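Local coordinates for protein HAT1-interacting factor 1 (Saccharomyces cerevisiae, PDB 4NQ0) that acts as a homodimeric nuclear chaperone for histones H3 and H4 in the HAT-B acetyltransferase complex, serving chromatin assembly and telomere silencing, at residues V279-R291 with R304-M316. Sequence-based numbering, arbitrary orientation.
Sequences VIQAEFLVCDALR and RFKHAKALLEKHM
E283 shows how one buried carboxylate can be shared between two donors of a facing helix. R304 NH2 gives E283 OE1 a salt-bridged hydrogen bond of 2.9 Å, bent to 134°, and H307 NE2 donates to E283 OE2 at 3.2 Å along a straighter path of 162°. The two donors approach from opposite faces of the carboxylate, each well out of its plane, and OE2 lies close to the plane of the imidazole. A bend at chi2 turns the acid across R304 and H307, while E283 CG packs on L311 CD2 at 3.5 Å. The guanidinium has a second acceptor, since NH1 bonds to the backbone O of L170; R304 NE, by contrast, is buried with no partner, near V286 CG1. H307 CD2 sits over one guanidinium face, and F173 stacks on the imidazole.

Around this polar cluster the interface is apolar. C287 SG meets A308 CB at 3.4 Å and lies at the edge of the F305 ring, and L290 CD2 rests on R304 CB. At the other end I280 divides its branches, CD1 to L311 and CG2 to L312 CD2 (3.5 Å), while its CG1 lies over one face of H315.

The helices run antiparallel at 149°, their axes 9.8 Å apart: neighbouring helices of a TPR-type alpha-alpha solenoid, within the region that binds H2A and H2B.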
loop_
_atom_site.group_PDB
_atom_site.type_symbol
_atom_site.label_atom_id
_atom_site.label_comp_id
_atom_site.label_asym_id
_atom_site.label_seq_id
_atom_site.Cartn_x
_atom_site.Cartn_y
_atom_site.Cartn_z
ATOM N N VAL A 279 6.708 -6.330 8.179
ATOM C CA VAL A 279 6.329 -7.700 7.870
ATOM C C VAL A 279 5.164 -8.116 8.763
ATOM O O VAL A 279 4.139 -8.583 8.273
ATOM C CB VAL A 279 7.522 -8.665 8.033
ATOM C CG1 VAL A 279 7.061 -10.123 7.968
ATOM C CG2 VAL A 279 8.564 -8.382 6.956
ATOM N N ILE A 280 5.319 -7.916 10.068
ATOM C CA ILE A 280 4.304 -8.303 11.049
ATOM C C ILE A 280 3.002 -7.560 10.795
ATOM O O ILE A 280 1.925 -8.147 10.824
ATOM C CB ILE A 280 4.760 -8.010 12.508
ATOM C CG1 ILE A 280 5.981 -8.858 12.899
ATOM C CG2 ILE A 280 3.620 -8.263 13.488
ATOM C CD1 ILE A 280 5.739 -10.327 12.868
ATOM N N GLN A 281 3.104 -6.261 10.553
ATOM C CA GLN A 281 1.930 -5.453 10.224
ATOM C C GLN A 281 1.166 -5.989 8.999
ATOM O O GLN A 281 -0.055 -6.103 9.026
ATOM C CB GLN A 281 2.346 -4.000 9.986
ATOM C CG GLN A 281 1.203 -3.125 9.498
ATOM C CD GLN A 281 1.603 -1.687 9.285
ATOM O OE1 GLN A 281 2.671 -1.391 8.743
ATOM N NE2 GLN A 281 0.726 -0.780 9.684
ATOM N N ALA A 282 1.895 -6.311 7.933
ATOM C CA ALA A 282 1.299 -6.835 6.697
ATOM C C ALA A 282 0.623 -8.208 6.903
ATOM O O ALA A 282 -0.475 -8.459 6.385
ATOM C CB ALA A 282 2.355 -6.926 5.609
ATOM N N GLU A 283 1.273 -9.085 7.668
ATOM C CA GLU A 283 0.668 -10.371 8.029
ATOM C C GLU A 283 -0.646 -10.177 8.752
ATOM O O GLU A 283 -1.613 -10.870 8.460
ATOM C CB GLU A 283 1.589 -11.205 8.909
ATOM C CG GLU A 283 2.883 -11.643 8.242
ATOM C CD GLU A 283 2.756 -12.910 7.410
ATOM O OE1 GLU A 283 1.609 -13.333 7.113
ATOM O OE2 GLU A 283 3.828 -13.471 7.054
ATOM N N PHE A 284 -0.700 -9.232 9.688
ATOM C CA PHE A 284 -1.948 -9.000 10.432
ATOM C C PHE A 284 -3.038 -8.418 9.537
ATOM O O PHE A 284 -4.218 -8.804 9.641
ATOM C CB PHE A 284 -1.721 -8.088 11.641
ATOM C CG PHE A 284 -2.997 -7.629 12.296
ATOM C CD1 PHE A 284 -3.733 -8.492 13.090
ATOM C CD2 PHE A 284 -3.468 -6.344 12.094
ATOM C CE1 PHE A 284 -4.928 -8.084 13.672
ATOM C CE2 PHE A 284 -4.656 -5.917 12.680
ATOM C CZ PHE A 284 -5.386 -6.792 13.470
ATOM N N LEU A 285 -2.663 -7.476 8.671
ATOM C CA LEU A 285 -3.653 -6.845 7.785
ATOM C C LEU A 285 -4.281 -7.861 6.831
ATOM O O LEU A 285 -5.474 -7.799 6.558
ATOM C CB LEU A 285 -3.032 -5.669 7.021
ATOM C CG LEU A 285 -2.660 -4.440 7.858
ATOM C CD1 LEU A 285 -1.781 -3.473 7.045
ATOM C CD2 LEU A 285 -3.895 -3.713 8.395
ATOM N N VAL A 286 -3.479 -8.795 6.341
ATOM C CA VAL A 286 -3.974 -9.934 5.565
ATOM C C VAL A 286 -5.089 -10.670 6.312
ATOM O O VAL A 286 -6.166 -10.889 5.760
ATOM C CB VAL A 286 -2.837 -10.918 5.226
ATOM C CG1 VAL A 286 -3.394 -12.289 4.789
ATOM C CG2 VAL A 286 -1.917 -10.322 4.146
ATOM N N CYS A 287 -4.834 -11.018 7.574
ATOM C CA CYS A 287 -5.810 -11.727 8.404
ATOM C C CYS A 287 -7.062 -10.912 8.680
ATOM O O CYS A 287 -8.175 -11.454 8.675
ATOM C CB CYS A 287 -5.171 -12.153 9.732
ATOM S SG CYS A 287 -3.839 -13.339 9.476
ATOM N N ASP A 288 -6.882 -9.617 8.927
ATOM C CA ASP A 288 -8.003 -8.746 9.219
ATOM C C ASP A 288 -8.938 -8.604 8.011
ATOM O O ASP A 288 -10.148 -8.579 8.175
ATOM C CB ASP A 288 -7.536 -7.365 9.685
ATOM C CG ASP A 288 -8.552 -6.693 10.590
ATOM O OD1 ASP A 288 -8.747 -7.184 11.719
ATOM O OD2 ASP A 288 -9.155 -5.682 10.173
ATOM N N ALA A 289 -8.377 -8.514 6.814
ATOM C CA ALA A 289 -9.177 -8.477 5.600
ATOM C C ALA A 289 -9.785 -9.853 5.318
ATOM O O ALA A 289 -10.946 -9.951 4.943
ATOM C CB ALA A 289 -8.337 -8.017 4.425
ATOM N N LEU A 290 -8.991 -10.901 5.528
ATOM C CA LEU A 290 -9.405 -12.283 5.308
ATOM C C LEU A 290 -10.657 -12.687 6.072
ATOM O O LEU A 290 -11.430 -13.513 5.591
ATOM C CB LEU A 290 -8.254 -13.229 5.670
ATOM C CG LEU A 290 -8.207 -14.666 5.163
ATOM C CD1 LEU A 290 -8.547 -14.773 3.688
ATOM C CD2 LEU A 290 -6.805 -15.235 5.437
ATOM N N ARG A 291 -10.883 -12.113 7.250
ATOM C CA ARG A 291 -12.103 -12.463 7.994
ATOM C C ARG A 291 -13.385 -12.050 7.263
ATOM O O ARG A 291 -14.419 -12.677 7.446
ATOM C CB ARG A 291 -12.070 -11.930 9.428
ATOM C CG ARG A 291 -12.091 -10.437 9.552
ATOM C CD ARG A 291 -11.451 -9.973 10.864
ATOM N NE ARG A 291 -12.416 -10.032 11.958
ATOM C CZ ARG A 291 -12.867 -8.984 12.651
ATOM N NH1 ARG A 291 -12.423 -7.753 12.408
ATOM N NH2 ARG A 291 -13.761 -9.175 13.613
ATOM N N ARG A 304 -3.990 -19.705 7.360
ATOM C CA ARG A 304 -3.316 -18.394 7.335
ATOM C C ARG A 304 -3.351 -17.739 8.710
ATOM O O ARG A 304 -2.353 -17.159 9.146
ATOM C CB ARG A 304 -3.933 -17.447 6.296
ATOM C CG ARG A 304 -3.129 -16.165 6.078
ATOM C CD ARG A 304 -1.936 -16.419 5.165
ATOM N NE ARG A 304 -0.947 -15.335 5.186
ATOM C CZ ARG A 304 0.059 -15.191 4.323
ATOM N NH1 ARG A 304 0.216 -16.033 3.299
ATOM N NH2 ARG A 304 0.913 -14.172 4.470
ATOM N N PHE A 305 -4.493 -17.813 9.389
ATOM C CA PHE A 305 -4.584 -17.275 10.740
ATOM C C PHE A 305 -3.547 -17.919 11.673
ATOM O O PHE A 305 -2.882 -17.226 12.438
ATOM C CB PHE A 305 -5.977 -17.477 11.344
ATOM C CG PHE A 305 -7.081 -16.737 10.641
ATOM C CD1 PHE A 305 -6.849 -15.544 9.991
ATOM C CD2 PHE A 305 -8.376 -17.227 10.676
ATOM C CE1 PHE A 305 -7.857 -14.877 9.362
ATOM C CE2 PHE A 305 -9.399 -16.561 10.047
ATOM C CZ PHE A 305 -9.145 -15.374 9.389
ATOM N N LYS A 306 -3.412 -19.238 11.611
ATOM C CA LYS A 306 -2.487 -19.938 12.497
ATOM C C LYS A 306 -1.040 -19.604 12.172
ATOM O O LYS A 306 -0.196 -19.535 13.060
ATOM C CB LYS A 306 -2.707 -21.447 12.416
ATOM C CG LYS A 306 -3.964 -21.891 13.140
ATOM C CD LYS A 306 -4.328 -23.323 12.780
ATOM C CE LYS A 306 -5.555 -23.789 13.542
ATOM N NZ LYS A 306 -6.085 -25.066 12.988
ATOM N N HIS A 307 -0.758 -19.418 10.893
ATOM C CA HIS A 307 0.551 -18.960 10.471
ATOM C C HIS A 307 0.880 -17.595 11.098
ATOM O O HIS A 307 1.975 -17.381 11.599
ATOM C CB HIS A 307 0.595 -18.878 8.945
ATOM C CG HIS A 307 1.723 -18.054 8.416
ATOM N ND1 HIS A 307 3.000 -18.550 8.266
ATOM C CD2 HIS A 307 1.767 -16.761 8.017
ATOM C CE1 HIS A 307 3.783 -17.597 7.790
ATOM N NE2 HIS A 307 3.058 -16.503 7.627
ATOM N N ALA A 308 -0.080 -16.677 11.061
ATOM C CA ALA A 308 0.131 -15.328 11.550
ATOM C C ALA A 308 0.244 -15.330 13.078
ATOM O O ALA A 308 1.092 -14.638 13.635
ATOM C CB ALA A 308 -1.006 -14.401 11.075
ATOM N N LYS A 309 -0.604 -16.118 13.739
ATOM C CA LYS A 309 -0.527 -16.314 15.193
ATOM C C LYS A 309 0.864 -16.789 15.643
ATOM O O LYS A 309 1.437 -16.225 16.558
ATOM C CB LYS A 309 -1.592 -17.303 15.645
ATOM C CG LYS A 309 -1.539 -17.693 17.116
ATOM C CD LYS A 309 -2.686 -18.631 17.459
ATOM C CE LYS A 309 -2.566 -19.152 18.891
ATOM N NZ LYS A 309 -3.688 -20.039 19.246
ATOM N N ALA A 310 1.406 -17.796 14.969
ATOM C CA ALA A 310 2.727 -18.324 15.297
ATOM C C ALA A 310 3.790 -17.262 15.140
ATOM O O ALA A 310 4.670 -17.128 15.983
ATOM C CB ALA A 310 3.062 -19.529 14.419
ATOM N N LEU A 311 3.703 -16.512 14.048
ATOM C CA LEU A 311 4.653 -15.456 13.775
ATOM C C LEU A 311 4.641 -14.371 14.856
ATOM O O LEU A 311 5.699 -13.950 15.316
ATOM C CB LEU A 311 4.356 -14.834 12.421
ATOM C CG LEU A 311 5.379 -13.787 11.997
ATOM C CD1 LEU A 311 6.776 -14.415 11.906
ATOM C CD2 LEU A 311 4.963 -13.161 10.678
ATOM N N LEU A 312 3.444 -13.924 15.239
ATOM C CA LEU A 312 3.284 -12.879 16.248
ATOM C C LEU A 312 3.668 -13.375 17.631
ATOM O O LEU A 312 4.253 -12.622 18.417
ATOM C CB LEU A 312 1.853 -12.332 16.276
ATOM C CG LEU A 312 1.611 -11.105 15.392
ATOM C CD1 LEU A 312 0.175 -11.090 14.870
ATOM C CD2 LEU A 312 1.913 -9.822 16.156
ATOM N N GLU A 313 3.330 -14.631 17.929
ATOM C CA GLU A 313 3.748 -15.239 19.186
ATOM C C GLU A 313 5.269 -15.214 19.279
ATOM O O GLU A 313 5.811 -14.812 20.296
ATOM C CB GLU A 313 3.213 -16.666 19.326
ATOM C CG GLU A 313 1.742 -16.725 19.741
ATOM C CD GLU A 313 1.173 -18.138 19.754
ATOM O OE1 GLU A 313 1.773 -19.042 19.135
ATOM O OE2 GLU A 313 0.119 -18.349 20.393
ATOM N N LYS A 314 5.951 -15.603 18.203
ATOM C CA LYS A 314 7.413 -15.623 18.185
ATOM C C LYS A 314 7.999 -14.229 18.372
ATOM O O LYS A 314 8.991 -14.050 19.078
ATOM C CB LYS A 314 7.924 -16.217 16.872
ATOM C CG LYS A 314 9.393 -16.639 16.897
ATOM C CD LYS A 314 10.003 -16.625 15.498
ATOM N N HIS A 315 7.386 -13.246 17.720
ATOM C CA HIS A 315 7.796 -11.854 17.847
ATOM C C HIS A 315 7.672 -11.346 19.297
ATOM O O HIS A 315 8.524 -10.589 19.778
ATOM C CB HIS A 315 6.960 -10.985 16.898
ATOM C CG HIS A 315 7.392 -9.558 16.843
ATOM N ND1 HIS A 315 8.671 -9.184 16.492
ATOM C CD2 HIS A 315 6.718 -8.411 17.091
ATOM C CE1 HIS A 315 8.767 -7.867 16.534
ATOM N NE2 HIS A 315 7.595 -7.374 16.890
ATOM N N MET A 316 6.612 -11.774 19.979
ATOM C CA MET A 316 6.342 -11.361 21.348
ATOM C C MET A 316 7.403 -11.850 22.333
ATOM O O MET A 316 7.674 -11.179 23.339
ATOM C CB MET A 316 4.947 -11.832 21.783
ATOM C CG MET A 316 3.807 -10.936 21.263
ATOM S SD MET A 316 4.006 -9.224 21.819
ATOM C CE MET A 316 4.082 -9.426 23.610
#